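Local coordinates for protein PAN2-PAN3 deadenylation complex catalytic subunit pan2 (PDB 4CZX) that probably shortens poly(A) tails of mRNA as the catalytic subunit of the PAN2-PAN3 deadenylation complex, this chain being its N-terminal WD40 propeller domain, at residues G28-I33 and L42-Q47; V290-V295 and A303-K308. All blocks are in the same frame, centred on the assembly; numbering follows the deposited sequence.

Contact 1 (G28-I33 and L42-Q47); sequences GPASTI and LWIGTQ
Gln47 turns its side-chain amide back onto the 28-33 segment, and its NE2 donates to the carbonyl O of Pro29 at 2.9 Å. That acceptor lies nearly in the amide plane of Gln47, but the donor stands 39° above the carbonyl plane of Pro29. A bend at chi2 (-64°) folds CD back beside the same oxygen. The backbones here are linked through water as well: one molecule donates to Gly28 O at 2.7 Å and accepts from Gln47 N at 3.1 Å. Further along, Ser31 N donates to Gly45 O at 2.9 Å, and Gly45 N donates to Thr32 O in a nearly straight bond (172° at the hydrogen). Gly45 presents no side chain beside Ser31 OG and Thr32 CG2. Apolar contact backs these bonds: Ile44 CG2 meets Ala30 CB at 3.6 Å, while Ile33 and Ile44, a non-hydrogen-bonded antiparallel pair, lie side by side and point the same way, with Ile33 CG2 4.1 Å from Ile44 CG1. Ile33 also packs on Ala303 and Ala305 of strand 302-306. In the second shell, Ser31 OG is hydrogen-bonded to Leu75 O, and Thr46 OG1 to Asp24 and to the backbone N of Lys48 and Phe50. At the open end of this hairpin, in the predicted first WD repeat, one side-chain amide and one water thus satisfy the carbonyls of Pro29 and Gly28.

Contact 2 (V290-V295 and A303-K308); sequences VLHFDV and ALADNK
Ala305 O is gripped by two successive amides of the opposite strand: Leu291 N donates at 2.7 Å, in the carbonyl plane, and His292 N donates to the same oxygen at 3.2 Å, somewhat tilted from that plane. Two residues facing one make this a classic beta bulge, and the backbone of Leu291 (phi -114°, psi -30°) supplies the turn that brings both N-H groups round. Beyond it the pairing is regular. Ala305 N donates to His292 O at 2.9 Å, and Asp294 and Ala303 exchange a reciprocal pair of bonds, the one from Ala303 N to Asp294 O measuring 2.9 Å. On the face of Phe293 and Leu304, the two side chains run alongside each other. CG of Phe293 is anti to its backbone N (chi1 174°); the ring's CD1 comes 3.8 Å from Leu304 CG, which sits at the ring edge. Phe293 also packs on Ile260 and Val262 of strand 258-262, and Leu304 on Val262. At the bulge itself, the Leu291 side chain crosses that of Asn307 at about a right angle, CD1 to CB 3.7 Å, while Leu291 CB lies over one face of the His292 ring, offset toward its rim. Asp306 OD1 closes an Asx turn by accepting from Lys308 N and also accepts from the backbone N of Asn310. The bulge thus concentrates two donors on one buried carbonyl, which would strengthen its polarisation.

Both contacts pair an edge strand of a four-stranded propeller blade (32-35 or 290-295) with the strand next to it: contact 1 in sheet 32-66, contact 2 in the sheet that strand 10-16 completes with the three C-terminal strands, the closure familiar from WD40 propellers. Their centres are 9 Å apart. Contact 2 is the more buried; its hydrogen bonds are all backbone to backbone, distorted once by its bulge, with side-chain packing beside them. Contact 1, only partly buried, adds a side-chain amide and a water. The neighbouring blades meet directly: His292 NE2 is probably hydrogen-bonded to Ala30 O at 2.9 Å, and Pro29 CG packs 3.6 Å from Leu291 CD1. The bulge residues thus adjoin the loop leading into strand 32-35.

Contact 1 (G28-I33 and L42-Q47)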
loop_
_atom_site.group_PDB
_atom_site.type_symbol
_atom_site.label_atom_id
_atom_site.label_comp_id
_atom_site.label_asym_id
_atom_site.label_seq_id
_atom_site.Cartn_x
_atom_site.Cartn_y
_atom_site.Cartn_z
ATOM N N GLY A 28 -21.433 7.718 -9.340
ATOM C CA GLY A 28 -22.436 8.378 -10.164
ATOM C C GLY A 28 -21.892 9.430 -11.121
ATOM O O GLY A 28 -20.683 9.600 -11.248
ATOM N N PRO A 29 -22.792 10.143 -11.807
ATOM C CA PRO A 29 -22.407 11.165 -12.791
ATOM C C PRO A 29 -21.838 12.414 -12.142
ATOM O O PRO A 29 -21.746 12.495 -10.915
ATOM C CB PRO A 29 -23.731 11.484 -13.494
ATOM C CG PRO A 29 -24.748 11.277 -12.414
ATOM C CD PRO A 29 -24.254 10.046 -11.664
ATOM N N ALA A 30 -21.463 13.386 -12.970
ATOM C CA ALA A 30 -20.951 14.655 -12.469
ATOM C C ALA A 30 -21.917 15.300 -11.466
ATOM O O ALA A 30 -23.139 15.139 -11.565
ATOM C CB ALA A 30 -20.668 15.606 -13.637
ATOM N N SER A 31 -21.350 16.000 -10.490
ATOM C CA SER A 31 -22.110 16.654 -9.432
ATOM C C SER A 31 -22.329 18.123 -9.758
ATOM O O SER A 31 -23.259 18.762 -9.238
ATOM C CB SER A 31 -21.376 16.524 -8.094
ATOM O OG SER A 31 -20.094 17.142 -8.180
ATOM N N THR A 32 -21.455 18.671 -10.602
ATOM C CA THR A 32 -21.563 20.072 -11.012
ATOM C C THR A 32 -20.579 20.325 -12.159
ATOM O O THR A 32 -19.588 19.592 -12.311
ATOM C CB THR A 32 -21.281 21.033 -9.822
ATOM O OG1 THR A 32 -21.509 22.391 -10.216
ATOM C CG2 THR A 32 -19.830 20.888 -9.328
ATOM N N ILE A 33 -20.869 21.317 -12.993
ATOM C CA ILE A 33 -19.897 21.793 -13.980
ATOM C C ILE A 33 -19.889 23.316 -14.000
ATOM O O ILE A 33 -20.903 23.953 -13.695
ATOM C CB ILE A 33 -20.193 21.258 -15.412
ATOM C CG1 ILE A 33 -21.412 21.963 -16.024
ATOM C CG2 ILE A 33 -20.396 19.718 -15.411
ATOM C CD1 ILE A 33 -21.784 21.441 -17.399
ATOM N N LEU A 42 -13.045 24.212 -18.706
ATOM C CA LEU A 42 -14.312 23.753 -18.137
ATOM C C LEU A 42 -14.011 22.796 -16.988
ATOM O O LEU A 42 -13.239 21.837 -17.147
ATOM C CB LEU A 42 -15.177 23.063 -19.191
ATOM C CG LEU A 42 -16.534 22.529 -18.703
ATOM C CD1 LEU A 42 -17.497 23.667 -18.364
ATOM C CD2 LEU A 42 -17.149 21.605 -19.741
ATOM N N TRP A 43 -14.611 23.056 -15.831
ATOM C CA TRP A 43 -14.410 22.222 -14.649
ATOM C C TRP A 43 -15.607 21.318 -14.367
ATOM O O TRP A 43 -16.762 21.754 -14.459
ATOM C CB TRP A 43 -14.124 23.100 -13.435
ATOM C CG TRP A 43 -12.777 23.784 -13.527
ATOM C CD1 TRP A 43 -12.494 24.951 -14.174
ATOM C CD2 TRP A 43 -11.535 23.316 -12.980
ATOM N NE1 TRP A 43 -11.152 25.250 -14.049
ATOM C CE2 TRP A 43 -10.545 24.262 -13.320
ATOM C CE3 TRP A 43 -11.167 22.193 -12.224
ATOM C CZ2 TRP A 43 -9.204 24.122 -12.933
ATOM C CZ3 TRP A 43 -9.830 22.053 -11.843
ATOM C CH2 TRP A 43 -8.871 23.014 -12.193
ATOM N N ILE A 44 -15.322 20.060 -14.024
ATOM C CA ILE A 44 -16.365 19.053 -13.758
ATOM C C ILE A 44 -16.095 18.388 -12.418
ATOM O O ILE A 44 -14.962 17.984 -12.144
ATOM C CB ILE A 44 -16.410 17.976 -14.871
ATOM C CG1 ILE A 44 -16.553 18.631 -16.248
ATOM C CG2 ILE A 44 -17.496 16.913 -14.600
ATOM C CD1 ILE A 44 -16.517 17.655 -17.396
ATOM N N GLY A 45 -17.117 18.278 -11.567
ATOM C CA GLY A 45 -16.933 17.623 -10.284
ATOM C C GLY A 45 -17.567 16.237 -10.223
ATOM O O GLY A 45 -18.535 15.979 -10.936
ATOM N N THR A 46 -17.015 15.345 -9.395
ATOM C CA THR A 46 -17.596 14.005 -9.177
ATOM C C THR A 46 -18.323 13.900 -7.844
ATOM O O THR A 46 -18.190 14.760 -6.974
ATOM C CB THR A 46 -16.519 12.858 -9.197
ATOM O OG1 THR A 46 -15.815 12.834 -7.947
ATOM C CG2 THR A 46 -15.528 13.013 -10.357
ATOM N N GLN A 47 -19.045 12.795 -7.666
ATOM C CA GLN A 47 -19.843 12.572 -6.473
ATOM C C GLN A 47 -18.991 12.299 -5.230
ATOM O O GLN A 47 -19.537 12.143 -4.136
ATOM C CB GLN A 47 -20.821 11.400 -6.704
ATOM C CG GLN A 47 -21.824 11.634 -7.840
ATOM C CD GLN A 47 -22.759 12.781 -7.540
ATOM O OE1 GLN A 47 -23.027 13.074 -6.374
ATOM N NE2 GLN A 47 -23.250 13.459 -8.592
HETATM O O HOH W 1 -18.869 10.220 -9.305
#

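Contact 2 (V290-V295 and A303-K308)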
loop_
_atom_site.group_PDB
_atom_site.type_symbol
_atom_site.label_atom_id
_atom_site.label_comp_id
_atom_site.label_asym_id
_atom_site.label_seq_id
_atom_site.Cartn_x
_atom_site.Cartn_y
_atom_site.Cartn_z
ATOM N N VAL A 290 -30.180 15.259 -18.955
ATOM C CA VAL A 290 -29.299 16.382 -18.634
ATOM C C VAL A 290 -29.428 16.713 -17.151
ATOM O O VAL A 290 -30.543 16.816 -16.631
ATOM C CB VAL A 290 -29.614 17.636 -19.488
ATOM C CG1 VAL A 290 -28.694 18.781 -19.102
ATOM C CG2 VAL A 290 -29.471 17.317 -20.962
ATOM N N LEU A 291 -28.288 16.837 -16.472
ATOM C CA LEU A 291 -28.249 17.127 -15.035
ATOM C C LEU A 291 -27.648 18.484 -14.691
ATOM O O LEU A 291 -27.976 19.062 -13.650
ATOM C CB LEU A 291 -27.441 16.062 -14.294
ATOM C CG LEU A 291 -28.037 14.659 -14.213
ATOM C CD1 LEU A 291 -27.108 13.786 -13.396
ATOM C CD2 LEU A 291 -29.429 14.688 -13.603
ATOM N N HIS A 292 -26.721 18.956 -15.526
ATOM C CA HIS A 292 -26.060 20.242 -15.286
ATOM C C HIS A 292 -25.817 20.988 -16.578
ATOM O O HIS A 292 -25.702 20.389 -17.648
ATOM C CB HIS A 292 -24.718 20.060 -14.542
ATOM C CG HIS A 292 -24.807 19.152 -13.362
ATOM N ND1 HIS A 292 -25.384 19.533 -12.170
ATOM C CD2 HIS A 292 -24.389 17.876 -13.191
ATOM C CE1 HIS A 292 -25.356 18.513 -11.327
ATOM N NE2 HIS A 292 -24.745 17.499 -11.917
ATOM N N PHE A 293 -25.719 22.306 -16.450
ATOM C CA PHE A 293 -25.591 23.211 -17.583
ATOM C C PHE A 293 -24.775 24.446 -17.195
ATOM O O PHE A 293 -24.900 24.952 -16.078
ATOM C CB PHE A 293 -26.985 23.631 -18.090
ATOM C CG PHE A 293 -26.947 24.668 -19.165
ATOM C CD1 PHE A 293 -26.456 24.356 -20.424
ATOM C CD2 PHE A 293 -27.399 25.958 -18.921
ATOM C CE1 PHE A 293 -26.423 25.306 -21.425
ATOM C CE2 PHE A 293 -27.366 26.922 -19.924
ATOM C CZ PHE A 293 -26.869 26.595 -21.170
ATOM N N ASP A 294 -23.932 24.928 -18.103
ATOM C CA ASP A 294 -23.331 26.247 -17.923
ATOM C C ASP A 294 -23.045 26.888 -19.277
ATOM O O ASP A 294 -23.019 26.209 -20.310
ATOM C CB ASP A 294 -22.031 26.156 -17.083
ATOM C CG ASP A 294 -21.613 27.496 -16.493
ATOM O OD1 ASP A 294 -22.479 28.402 -16.378
ATOM O OD2 ASP A 294 -20.413 27.651 -16.157
ATOM N N VAL A 295 -22.833 28.202 -19.256
ATOM C CA VAL A 295 -22.443 28.963 -20.441
ATOM C C VAL A 295 -21.123 29.687 -20.150
ATOM O O VAL A 295 -20.883 30.105 -19.021
ATOM C CB VAL A 295 -23.530 29.986 -20.853
ATOM C CG1 VAL A 295 -23.735 31.035 -19.758
ATOM C CG2 VAL A 295 -23.170 30.658 -22.173
ATOM N N ALA A 303 -22.240 24.168 -22.168
ATOM C CA ALA A 303 -21.866 22.843 -21.664
ATOM C C ALA A 303 -23.031 22.176 -20.961
ATOM O O ALA A 303 -23.755 22.828 -20.217
ATOM C CB ALA A 303 -20.678 22.946 -20.723
ATOM N N LEU A 304 -23.179 20.869 -21.183
ATOM C CA LEU A 304 -24.264 20.087 -20.606
ATOM C C LEU A 304 -23.725 18.753 -20.102
ATOM O O LEU A 304 -23.046 18.045 -20.846
ATOM C CB LEU A 304 -25.370 19.834 -21.635
ATOM C CG LEU A 304 -26.137 20.998 -22.267
ATOM C CD1 LEU A 304 -25.363 21.635 -23.422
ATOM C CD2 LEU A 304 -27.493 20.518 -22.745
ATOM N N ALA A 305 -24.012 18.408 -18.850
ATOM C CA ALA A 305 -23.608 17.104 -18.337
ATOM C C ALA A 305 -24.840 16.240 -18.150
ATOM O O ALA A 305 -25.876 16.742 -17.707
ATOM C CB ALA A 305 -22.842 17.240 -17.019
ATOM N N ASP A 306 -24.738 14.953 -18.497
ATOM C CA ASP A 306 -25.899 14.070 -18.401
ATOM C C ASP A 306 -25.697 12.962 -17.373
ATOM O O ASP A 306 -24.599 12.789 -16.832
ATOM C CB ASP A 306 -26.273 13.478 -19.778
ATOM C CG ASP A 306 -25.267 12.447 -20.311
ATOM O OD1 ASP A 306 -24.453 11.880 -19.552
ATOM O OD2 ASP A 306 -25.311 12.188 -21.533
ATOM N N ASN A 307 -26.756 12.201 -17.108
ATOM C CA ASN A 307 -26.671 11.214 -16.042
ATOM C C ASN A 307 -25.973 9.936 -16.499
ATOM O O ASN A 307 -25.857 8.986 -15.732
ATOM C CB ASN A 307 -28.067 10.909 -15.483
ATOM C CG ASN A 307 -28.919 10.112 -16.432
ATOM O OD1 ASN A 307 -28.700 10.112 -17.640
ATOM N ND2 ASN A 307 -29.905 9.416 -15.885
ATOM N N LYS A 308 -25.500 9.924 -17.744
ATOM C CA LYS A 308 -24.694 8.813 -18.258
ATOM C C LYS A 308 -23.191 9.136 -18.210
ATOM O O LYS A 308 -22.383 8.465 -18.859
ATOM C CB LYS A 308 -25.105 8.469 -19.694
ATOM C CG LYS A 308 -26.544 7.927 -19.846
ATOM C CD LYS A 308 -26.863 6.811 -18.863
ATOM C CE LYS A 308 -28.264 6.230 -19.113
ATOM N NZ LYS A 308 -29.334 7.282 -19.126
#